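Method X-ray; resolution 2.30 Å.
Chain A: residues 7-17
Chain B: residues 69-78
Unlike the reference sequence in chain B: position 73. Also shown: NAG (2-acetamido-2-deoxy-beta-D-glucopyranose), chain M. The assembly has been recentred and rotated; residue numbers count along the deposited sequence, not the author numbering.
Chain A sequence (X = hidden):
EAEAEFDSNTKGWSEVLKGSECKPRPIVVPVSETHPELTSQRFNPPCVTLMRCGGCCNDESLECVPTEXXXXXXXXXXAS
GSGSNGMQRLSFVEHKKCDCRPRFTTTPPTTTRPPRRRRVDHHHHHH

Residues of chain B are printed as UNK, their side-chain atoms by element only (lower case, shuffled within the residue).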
# COMPACT_ATOMS: atom_id res chain seq x y z
N ASP A 7 -9.37 19.00 16.38
CA ASP A 7 -9.31 17.55 16.03
C ASP A 7 -7.88 17.01 16.10
O ASP A 7 -6.97 17.54 15.46
CB ASP A 7 -9.93 17.30 14.65
CG ASP A 7 -10.27 15.83 14.41
OD1 ASP A 7 -10.89 15.21 15.30
OD2 ASP A 7 -9.93 15.31 13.33
N SER A 8 -7.70 15.95 16.88
CA SER A 8 -6.40 15.31 17.09
C SER A 8 -5.97 14.47 15.89
O SER A 8 -4.78 14.18 15.72
CB SER A 8 -6.44 14.46 18.36
OG SER A 8 -5.16 13.98 18.71
N ASN A 9 -6.94 14.08 15.07
CA ASN A 9 -6.69 13.25 13.88
C ASN A 9 -6.65 14.01 12.55
O ASN A 9 -7.27 13.58 11.57
CB ASN A 9 -7.72 12.11 13.81
CG ASN A 9 -7.11 10.77 14.13
OD1 ASN A 9 -6.02 10.43 13.66
ND2 ASN A 9 -7.82 9.97 14.93
N THR A 10 -5.94 15.13 12.52
CA THR A 10 -5.82 15.94 11.32
C THR A 10 -4.41 15.88 10.78
O THR A 10 -3.46 16.30 11.45
CB THR A 10 -6.20 17.41 11.58
OG1 THR A 10 -7.49 17.47 12.20
CG2 THR A 10 -6.22 18.22 10.28
N LYS A 11 -4.27 15.35 9.56
CA LYS A 11 -3.01 15.31 8.83
C LYS A 11 -2.80 16.64 8.09
O LYS A 11 -3.66 17.08 7.32
CB LYS A 11 -3.01 14.15 7.83
CG LYS A 11 -2.56 12.80 8.37
CD LYS A 11 -3.58 12.15 9.28
CE LYS A 11 -2.98 10.99 10.06
NZ LYS A 11 -3.66 10.79 11.39
N GLY A 12 -1.66 17.28 8.32
CA GLY A 12 -1.36 18.56 7.69
C GLY A 12 -0.63 18.43 6.37
O GLY A 12 -0.21 17.34 5.97
N TRP A 13 -0.48 19.57 5.69
CA TRP A 13 0.13 19.64 4.37
C TRP A 13 1.42 18.83 4.21
O TRP A 13 1.54 18.03 3.28
CB TRP A 13 0.38 21.10 4.03
CG TRP A 13 0.81 21.38 2.61
CD1 TRP A 13 1.68 22.36 2.20
CD2 TRP A 13 0.37 20.72 1.41
NE1 TRP A 13 1.81 22.34 0.84
CE2 TRP A 13 1.02 21.34 0.32
CE3 TRP A 13 -0.52 19.66 1.15
CZ2 TRP A 13 0.83 20.95 -0.99
CZ3 TRP A 13 -0.70 19.26 -0.15
CH2 TRP A 13 -0.03 19.90 -1.21
N SER A 14 2.37 19.03 5.12
CA SER A 14 3.69 18.40 5.06
C SER A 14 3.60 16.90 5.17
O SER A 14 4.27 16.18 4.44
CB SER A 14 4.59 18.94 6.16
OG SER A 14 4.53 20.35 6.22
N GLU A 15 2.78 16.44 6.11
CA GLU A 15 2.57 15.02 6.33
C GLU A 15 1.91 14.40 5.11
O GLU A 15 2.26 13.29 4.69
CB GLU A 15 1.71 14.79 7.58
CG GLU A 15 1.90 13.40 8.17
CD GLU A 15 0.94 13.09 9.29
OE1 GLU A 15 0.58 14.01 10.07
OE2 GLU A 15 0.55 11.90 9.39
N VAL A 16 0.97 15.14 4.52
CA VAL A 16 0.33 14.68 3.30
C VAL A 16 1.33 14.53 2.17
O VAL A 16 1.36 13.48 1.51
CB VAL A 16 -0.86 15.58 2.89
CG1 VAL A 16 -1.35 15.23 1.50
CG2 VAL A 16 -1.99 15.43 3.88
N LEU A 17 2.16 15.55 1.94
CA LEU A 17 3.22 15.45 0.94
C LEU A 17 4.17 14.31 1.23
O LEU A 17 4.44 13.51 0.35
CB LEU A 17 4.00 16.76 0.82
CG LEU A 17 3.29 17.92 0.11
CD1 LEU A 17 4.15 19.14 0.26
CD2 LEU A 17 3.05 17.59 -1.37
N UNK B 69 -13.44 1.46 11.87
CA UNK B 69 -13.01 2.49 10.95
C UNK B 69 -12.86 3.81 11.68
O UNK B 69 -13.27 3.92 12.83
c UNK B 69 -14.01 2.62 9.80
c UNK B 69 -14.35 1.31 9.10
o UNK B 69 -15.08 0.65 6.94
o UNK B 69 -15.96 2.50 7.77
c UNK B 69 -15.19 1.51 7.85
N UNK B 70 -12.26 4.80 11.03
CA UNK B 70 -12.19 6.15 11.60
C UNK B 70 -12.10 7.15 10.45
O UNK B 70 -11.56 6.84 9.38
c UNK B 70 -11.02 6.29 12.62
c UNK B 70 -11.23 7.49 13.54
c UNK B 70 -9.67 6.38 11.92
N UNK B 71 -12.66 8.33 10.65
CA UNK B 71 -12.56 9.39 9.66
C UNK B 71 -11.39 10.29 10.03
O UNK B 71 -11.25 10.69 11.20
c UNK B 71 -13.86 10.19 9.54
n UNK B 71 -15.90 9.43 10.65
o UNK B 71 -15.34 8.55 8.61
c UNK B 71 -15.10 9.31 9.56
N UNK B 72 -10.54 10.58 9.05
CA UNK B 72 -9.40 11.48 9.25
C UNK B 72 -9.43 12.57 8.20
O UNK B 72 -9.71 12.31 7.03
c UNK B 72 -7.95 9.70 10.32
c UNK B 72 -8.04 10.74 9.21
c UNK B 72 -7.82 10.09 7.89
N UNK B 73 -9.14 13.79 8.64
CA UNK B 73 -9.11 14.97 7.77
C UNK B 73 -7.68 15.22 7.29
O UNK B 73 -6.76 15.28 8.10
c UNK B 73 -9.64 16.22 8.52
c UNK B 73 -9.74 17.43 7.61
o UNK B 73 -10.94 15.95 9.06
N UNK B 74 -7.49 15.36 5.98
CA UNK B 74 -6.20 15.73 5.41
C UNK B 74 -6.26 17.02 4.61
O UNK B 74 -7.18 17.21 3.81
c UNK B 74 -5.38 13.31 5.25
c UNK B 74 -4.95 10.63 5.16
s UNK B 74 -4.79 12.06 4.11
c UNK B 74 -5.67 14.61 4.52
N UNK B 75 -5.29 17.90 4.80
CA UNK B 75 -5.18 19.07 3.95
C UNK B 75 -4.41 18.79 2.65
O UNK B 75 -3.27 18.36 2.68
o UNK B 75 -5.77 23.66 4.80
c UNK B 75 -4.84 22.81 4.85
c UNK B 75 -4.98 21.58 3.99
o UNK B 75 -3.81 22.95 5.55
c UNK B 75 -4.61 20.28 4.69
N UNK B 76 -5.08 19.02 1.52
CA UNK B 76 -4.56 18.77 0.18
C UNK B 76 -4.62 20.09 -0.57
O UNK B 76 -5.33 20.99 -0.15
c UNK B 76 -5.49 17.85 -0.60
c UNK B 76 -6.78 15.92 -1.09
c UNK B 76 -4.40 15.63 -0.82
c UNK B 76 -5.61 16.36 -0.32
N UNK B 77 -3.92 20.18 -1.69
CA UNK B 77 -4.11 21.30 -2.60
C UNK B 77 -5.09 20.86 -3.65
O UNK B 77 -4.85 19.87 -4.35
c UNK B 77 -3.18 24.21 -3.68
c UNK B 77 -2.78 21.75 -3.24
c UNK B 77 -2.89 22.85 -4.31
c UNK B 77 -1.63 22.89 -5.13
N UNK B 78 -6.20 21.59 -3.75
CA UNK B 78 -7.23 21.26 -4.72
C UNK B 78 -7.80 22.54 -5.29
O UNK B 78 -7.06 23.46 -5.59
C1 NAG M . -17.25 8.89 10.58
C2 NAG M . -17.82 7.67 11.33
C3 NAG M . -19.11 7.20 10.64
C4 NAG M . -20.13 8.34 10.64
C5 NAG M . -19.50 9.60 10.04
C6 NAG M . -20.45 10.78 10.15
C7 NAG M . -16.55 6.07 12.66
C8 NAG M . -16.92 4.62 12.88
N2 NAG M . -16.87 6.58 11.47
O3 NAG M . -19.64 6.04 11.25
O4 NAG M . -21.29 7.97 9.91
O5 NAG M . -18.25 9.91 10.66
O6 NAG M . -20.81 11.23 8.87
O7 NAG M . -15.99 6.71 13.56

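Position 69 carries three side-chain carbons in a row, the last bearing two oxygens, and lies beyond reach of this stretch of chain A: a carboxylate on a two-methylene arm, E69(B). Position 70 has one carbon carrying two more, and one of these lies 4.4 Å from ND2 of N9(A); that beta-branched pattern is V70(B).

At position 71 there are two carbons, the second holding one oxygen and one nitrogen, and that nitrogen is 1.5 Å from C1 of the NAG. The side chain stays clear of this stretch of chain A. An amide joined to sugar is N71(B), its ND2 glycosylated.

Position 72 repeats the three-carbon fork, and its CB sits 3.8 Å from O of N9(A). This is V72(B), a buried apolar residue just before the paired segment. Position 73 has one carbon bearing an oxygen and a second carbon, and its CB is 4.3 Å from CG2 of T10(A), on the same face of the sheet: T73(B), which differs here from the reference sequence.

Position 74 is an unbranched run of two carbons, a sulfur and a carbon. Its second carbon packs 3.6 Å from CB of K11(A), and its CB 3.8 Å from CG2 of V16(A). Only methionine supplies that run: M74(B). Position 75 again shows three carbons ending in two oxygens, and its backbone O lies 3.4 Å from CE3 of W13(A), at the ring edge: E75(B).

Position 76 has four carbons forked at the second. Its CA-to-CB bond points away from chain A, yet one tip of the fork reaches within 3.9 Å of CG1 of V16(A): L76(B). Position 77 has the same count and fork, and places CB 3.9 Å from CH2 of W13(A): L77(B). Position 78 has no side-chain atoms and is out of reach: G78(B).

The contact joins two devices. First, a short parallel pairing sets the register: N of K11(A) donates to O of T73(B) at 2.9 Å, and N of E75(B) to O of K11(A) at 3.1 Å, with a weak bond from N of T73(B) to O of N9(A) at 3.5 Å. K11(A) thus spends both its backbone polar groups on alternate residues of the partner strand, as parallel pairing requires. Then G12(A) occupies the N-cap position, right before a helix whose axis crosses the strand at 81°, bringing W13(A) and V16(A) against it. The backbone fixes the alignment; these two side chains lie against the strand's backbone around E75(B) and also pack on apolar side chains, V16(A) on M74(B) and L76(B), W13(A) on L77(B).

Chain B, residues 69-78: EVNVTMELLG
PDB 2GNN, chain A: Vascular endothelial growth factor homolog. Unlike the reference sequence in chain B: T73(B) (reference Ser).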